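Local coordinates for oxidoreductase (PDB 7D5M), which binds NAD+, largely through a Rossmann-type domain, and, as an inositol dehydrogenase homolog, is probably an NAD-dependent oxidoreductase, at residues A[148-153]-A[282-287]; A[244-249]-A[370-375]. One frame throughout, in Å; residues are numbered along the deposited sequence.

Interaction 1 (A[148-153]-A[282-287]); sequences QLIEQA and LEWWDE
L149 and W284 meet loosely where helix 148-158 packs on strand 280-285, part of the mixed, mostly antiparallel sheet of the C-terminal alpha/beta domain; CB of L149 stands 4.4 Å from CD1 of the W284 indole at an oblique angle. The short segments run almost antiparallel, their axes 165° apart and 10.0 Å at closest approach. One residue on, I150 makes the central contact. Its CG1 branch lies beside the backbone N (chi1 -54°) and carries CD1 over one face of W284, 3.9 Å from the centroid of the six-membered ring and only 16° off its normal, a CH-pi contact. The opposite face of the indole has the backbone N of D286 above it, toward the rim, and W284 NE1 is hydrogen-bonded to P289 O. At the far end A153 packs its CB 3.7 Å from CD2 of L282. L213 and L292 also touch W284. A leucine in place of W284 would probably leave I150 CD1 without the flat surface it rests on and P289 O without its indole N-H. Dispersion and CH-pi contacts thus hold helix to sheet, away from the annotated sites, and the one polar side-chain atom of the buried tryptophan, NE1, finds its partner outside the two segments.

Interaction 2 (A[244-249]-A[370-375]); sequences AYTLME and VRWVER
The C-terminal alpha/beta domain of the GFO/IDH/MocA family pairs a large, mostly antiparallel sheet with helices packed on it, and here helix 363-381 meets strand 243-250 of that sheet. W372 alone of its segment reaches the strand segment; the nearest CA atoms, those of T246 and W372, are 9.8 Å apart. The indole reaches the strand because its CG lies opposite the backbone N (chi1 -178°), which extends the ring away from the helix.

Two strand residues with one position between them receive it. M248 places SD at the edge of the ring, in its plane, 3.4 Å from W372 NE1, and the indole N-H makes a weak hydrogen bond to the sulfur, bent to 149°. The same approach is a Met-aromatic contact, with M248 SD 4.5 Å from the centroid of the five-membered ring of W372 and 81° off its normal. The bend at chi3 turns the terminal methyl out of the line of the chain, leaving sulfur as the atom that meets the indole. T246 packs against the neighbouring part of the ring, its OG1 3.6 Å from W372 CZ2, with its CB close to the same carbon and its methyl CG2 near W372 NE1 as well. T246 makes van der Waals contact here, and the sulfur is the acceptor that the strand offers to the N-H.

Helix 202-217 lies beside this junction, with L211 against W372 and L203 against T246. C228 from strand 223-231 also touches T246, I223 and L226 pack on M248, and Y389 at the modelled C-terminus contacts W372.

Both interactions are buried, and both set a helix against the same mixed sheet, with centres 22 Å apart and no atoms in touch. Interaction 1 uses strand 280-285, on one side of strand 165-173 in the sheet order, whereas interaction 2 uses strand 243-250 on the other. Helix 202-217 packs against both, through L213 at the first and L203 and L211 at the second. Each centres on a tryptophan, but on opposite sides of the interface: W284 belongs to the strand and is met over its face by an aliphatic methyl, while W372 belongs to the helix and offers its edge to sulfur. Interaction 1 is wholly apolar, and interaction 2 adds a weak N-H to sulfur bond.

Interaction 1 (A[148-153]-A[282-287])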
# COMPACT_ATOMS: atom_id res chain seq x y z
N GLN A 148 -18.65 -10.34 0.08
CA GLN A 148 -19.69 -9.33 -0.24
C GLN A 148 -19.28 -8.47 -1.44
O GLN A 148 -20.16 -8.11 -2.25
CB GLN A 148 -19.94 -8.40 0.95
CG GLN A 148 -20.68 -9.05 2.12
CD GLN A 148 -19.79 -9.77 3.11
OE1 GLN A 148 -19.13 -10.76 2.78
NE2 GLN A 148 -19.82 -9.33 4.35
N LEU A 149 -18.00 -8.10 -1.56
CA LEU A 149 -17.64 -7.08 -2.58
C LEU A 149 -17.64 -7.68 -3.99
O LEU A 149 -17.62 -6.89 -4.95
CB LEU A 149 -16.31 -6.42 -2.22
CG LEU A 149 -16.39 -5.45 -1.05
CD1 LEU A 149 -15.01 -4.97 -0.67
CD2 LEU A 149 -17.31 -4.26 -1.37
N ILE A 150 -17.71 -9.01 -4.12
CA ILE A 150 -17.90 -9.65 -5.45
C ILE A 150 -19.30 -9.26 -5.97
O ILE A 150 -19.40 -8.85 -7.14
CB ILE A 150 -17.68 -11.17 -5.42
CG1 ILE A 150 -16.31 -11.55 -4.84
CG2 ILE A 150 -17.87 -11.76 -6.80
CD1 ILE A 150 -15.13 -10.87 -5.52
N GLU A 151 -20.32 -9.33 -5.10
CA GLU A 151 -21.70 -8.90 -5.42
C GLU A 151 -21.71 -7.39 -5.71
O GLU A 151 -22.42 -6.98 -6.64
CB GLU A 151 -22.66 -9.27 -4.29
CG GLU A 151 -23.98 -8.55 -4.35
CD GLU A 151 -24.83 -8.82 -5.58
OE1 GLU A 151 -24.59 -9.82 -6.28
OE2 GLU A 151 -25.77 -8.03 -5.81
N GLN A 152 -20.95 -6.59 -4.96
CA GLN A 152 -20.84 -5.13 -5.24
C GLN A 152 -20.34 -4.94 -6.67
O GLN A 152 -20.90 -4.09 -7.40
CB GLN A 152 -19.90 -4.44 -4.25
CG GLN A 152 -19.61 -2.98 -4.60
CD GLN A 152 -20.82 -2.08 -4.46
OE1 GLN A 152 -21.78 -2.41 -3.75
NE2 GLN A 152 -20.77 -0.92 -5.09
N ALA A 153 -19.27 -5.64 -7.06
CA ALA A 153 -18.67 -5.53 -8.41
C ALA A 153 -19.72 -5.94 -9.46
O ALA A 153 -19.88 -5.22 -10.45
CB ALA A 153 -17.42 -6.37 -8.49
N LEU A 282 -12.60 -1.79 -11.97
CA LEU A 282 -12.60 -2.23 -10.56
C LEU A 282 -11.57 -3.34 -10.42
O LEU A 282 -11.26 -4.03 -11.40
CB LEU A 282 -14.00 -2.62 -10.08
CG LEU A 282 -14.75 -3.68 -10.87
CD1 LEU A 282 -14.27 -5.08 -10.53
CD2 LEU A 282 -16.24 -3.56 -10.59
N GLU A 283 -11.03 -3.51 -9.21
CA GLU A 283 -10.01 -4.55 -8.97
C GLU A 283 -10.13 -5.06 -7.54
O GLU A 283 -10.23 -4.26 -6.61
CB GLU A 283 -8.61 -4.04 -9.26
CG GLU A 283 -7.56 -5.14 -9.14
CD GLU A 283 -6.16 -4.75 -9.60
OE1 GLU A 283 -6.05 -3.83 -10.42
OE2 GLU A 283 -5.19 -5.38 -9.13
N TRP A 284 -10.09 -6.38 -7.40
CA TRP A 284 -10.25 -7.09 -6.11
C TRP A 284 -9.09 -8.07 -5.95
O TRP A 284 -8.71 -8.69 -6.95
CB TRP A 284 -11.60 -7.79 -6.06
CG TRP A 284 -11.92 -8.45 -4.76
CD1 TRP A 284 -12.46 -7.86 -3.65
CD2 TRP A 284 -11.74 -9.84 -4.43
NE1 TRP A 284 -12.62 -8.79 -2.65
CE2 TRP A 284 -12.20 -10.01 -3.10
CE3 TRP A 284 -11.22 -10.96 -5.10
CZ2 TRP A 284 -12.16 -11.24 -2.44
CZ3 TRP A 284 -11.19 -12.17 -4.45
CH2 TRP A 284 -11.67 -12.32 -3.15
N TRP A 285 -8.59 -8.19 -4.73
CA TRP A 285 -7.42 -9.01 -4.36
C TRP A 285 -7.80 -9.85 -3.14
O TRP A 285 -8.23 -9.26 -2.13
CB TRP A 285 -6.25 -8.05 -4.08
CG TRP A 285 -5.00 -8.69 -3.59
CD1 TRP A 285 -4.61 -9.99 -3.70
CD2 TRP A 285 -3.92 -8.01 -2.94
NE1 TRP A 285 -3.37 -10.17 -3.16
CE2 TRP A 285 -2.91 -8.97 -2.68
CE3 TRP A 285 -3.70 -6.68 -2.56
CZ2 TRP A 285 -1.72 -8.65 -2.04
CZ3 TRP A 285 -2.52 -6.37 -1.92
CH2 TRP A 285 -1.54 -7.33 -1.67
N ASP A 286 -7.70 -11.17 -3.24
CA ASP A 286 -8.28 -12.10 -2.22
C ASP A 286 -7.61 -11.89 -0.86
O ASP A 286 -8.26 -12.18 0.17
CB ASP A 286 -8.21 -13.55 -2.69
CG ASP A 286 -6.83 -14.19 -2.75
OD1 ASP A 286 -5.83 -13.47 -2.90
OD2 ASP A 286 -6.77 -15.44 -2.68
N GLU A 287 -6.36 -11.41 -0.81
CA GLU A 287 -5.61 -11.30 0.47
C GLU A 287 -6.13 -10.10 1.27
O GLU A 287 -5.86 -10.02 2.47
CB GLU A 287 -4.11 -11.20 0.21
CG GLU A 287 -3.53 -12.46 -0.40
CD GLU A 287 -2.07 -12.31 -0.77
OE1 GLU A 287 -1.24 -12.07 0.15
OE2 GLU A 287 -1.77 -12.36 -1.97

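Interaction 2 (A[244-249]-A[370-375])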
# COMPACT_ATOMS: atom_id res chain seq x y z
N ALA A 244 0.64 -21.09 -16.25
CA ALA A 244 -0.10 -21.02 -17.52
C ALA A 244 -0.60 -19.61 -17.79
O ALA A 244 -0.91 -18.85 -16.84
CB ALA A 244 -1.22 -22.03 -17.50
N TYR A 245 -0.66 -19.29 -19.08
CA TYR A 245 -1.27 -18.06 -19.63
C TYR A 245 -2.45 -18.47 -20.49
O TYR A 245 -2.25 -19.18 -21.49
CB TYR A 245 -0.26 -17.27 -20.46
CG TYR A 245 1.01 -17.01 -19.71
CD1 TYR A 245 1.12 -15.93 -18.86
CD2 TYR A 245 2.09 -17.87 -19.84
CE1 TYR A 245 2.29 -15.70 -18.15
CE2 TYR A 245 3.26 -17.66 -19.13
CZ TYR A 245 3.36 -16.57 -18.29
OH TYR A 245 4.50 -16.36 -17.57
N THR A 246 -3.64 -17.99 -20.13
CA THR A 246 -4.85 -18.19 -20.96
C THR A 246 -5.32 -16.84 -21.47
O THR A 246 -5.66 -15.96 -20.66
CB THR A 246 -5.96 -18.91 -20.20
OG1 THR A 246 -5.39 -20.09 -19.66
CG2 THR A 246 -7.14 -19.21 -21.10
N LEU A 247 -5.32 -16.68 -22.79
CA LEU A 247 -5.86 -15.47 -23.45
C LEU A 247 -7.19 -15.85 -24.11
O LEU A 247 -7.27 -16.91 -24.79
CB LEU A 247 -4.84 -14.94 -24.45
CG LEU A 247 -5.20 -13.60 -25.09
CD1 LEU A 247 -5.26 -12.49 -24.05
CD2 LEU A 247 -4.19 -13.25 -26.17
N MET A 248 -8.21 -15.03 -23.88
CA MET A 248 -9.59 -15.32 -24.34
C MET A 248 -10.16 -14.12 -25.09
O MET A 248 -9.90 -12.96 -24.69
CB MET A 248 -10.47 -15.65 -23.14
CG MET A 248 -9.84 -16.65 -22.22
SD MET A 248 -10.99 -17.25 -20.99
CE MET A 248 -11.20 -15.81 -19.95
N GLU A 249 -10.91 -14.40 -26.15
CA GLU A 249 -11.79 -13.41 -26.81
C GLU A 249 -13.22 -13.74 -26.39
O GLU A 249 -13.64 -14.89 -26.60
CB GLU A 249 -11.70 -13.49 -28.33
CG GLU A 249 -10.28 -13.52 -28.86
CD GLU A 249 -10.21 -13.61 -30.38
OE1 GLU A 249 -11.27 -13.86 -31.00
OE2 GLU A 249 -9.10 -13.45 -30.95
N VAL A 370 -14.79 -27.12 -15.51
CA VAL A 370 -14.22 -28.32 -16.18
C VAL A 370 -14.05 -28.00 -17.67
O VAL A 370 -13.00 -28.33 -18.22
CB VAL A 370 -15.09 -29.56 -15.94
CG1 VAL A 370 -14.62 -30.76 -16.75
CG2 VAL A 370 -15.16 -29.87 -14.47
N ARG A 371 -15.06 -27.40 -18.30
CA ARG A 371 -15.00 -27.01 -19.73
C ARG A 371 -13.76 -26.15 -19.96
O ARG A 371 -12.99 -26.42 -20.90
CB ARG A 371 -16.23 -26.21 -20.16
CG ARG A 371 -16.24 -25.91 -21.65
CD ARG A 371 -17.30 -24.91 -22.06
NE ARG A 371 -18.58 -25.17 -21.41
CZ ARG A 371 -19.42 -26.13 -21.76
NH1 ARG A 371 -19.14 -26.95 -22.75
NH2 ARG A 371 -20.55 -26.28 -21.09
N TRP A 372 -13.57 -25.12 -19.14
CA TRP A 372 -12.47 -24.15 -19.36
C TRP A 372 -11.12 -24.86 -19.28
O TRP A 372 -10.30 -24.68 -20.19
CB TRP A 372 -12.55 -22.99 -18.37
CG TRP A 372 -11.50 -21.94 -18.55
CD1 TRP A 372 -11.53 -20.88 -19.41
CD2 TRP A 372 -10.30 -21.79 -17.78
NE1 TRP A 372 -10.41 -20.10 -19.25
CE2 TRP A 372 -9.64 -20.64 -18.26
CE3 TRP A 372 -9.72 -22.52 -16.74
CZ2 TRP A 372 -8.43 -20.19 -17.71
CZ3 TRP A 372 -8.52 -22.09 -16.21
CH2 TRP A 372 -7.88 -20.94 -16.70
N VAL A 373 -10.90 -25.66 -18.24
CA VAL A 373 -9.62 -26.40 -18.06
C VAL A 373 -9.41 -27.28 -19.29
O VAL A 373 -8.29 -27.32 -19.81
CB VAL A 373 -9.60 -27.21 -16.76
CG1 VAL A 373 -8.43 -28.19 -16.72
CG2 VAL A 373 -9.57 -26.29 -15.55
N GLU A 374 -10.45 -27.99 -19.74
CA GLU A 374 -10.31 -28.96 -20.85
C GLU A 374 -9.88 -28.22 -22.13
O GLU A 374 -8.95 -28.71 -22.80
CB GLU A 374 -11.60 -29.77 -21.02
CG GLU A 374 -11.48 -30.89 -22.02
CD GLU A 374 -12.56 -31.95 -21.88
OE1 GLU A 374 -13.31 -32.14 -22.85
OE2 GLU A 374 -12.66 -32.56 -20.81
N ARG A 375 -10.52 -27.09 -22.44
CA ARG A 375 -10.20 -26.27 -23.64
C ARG A 375 -8.77 -25.74 -23.53
O ARG A 375 -8.05 -25.77 -24.55
CB ARG A 375 -11.19 -25.12 -23.83
CG ARG A 375 -12.56 -25.58 -24.30
CD ARG A 375 -12.59 -25.98 -25.77
NE ARG A 375 -13.89 -26.58 -26.02
CZ ARG A 375 -14.19 -27.87 -25.81
NH1 ARG A 375 -13.26 -28.71 -25.40
NH2 ARG A 375 -15.41 -28.31 -26.04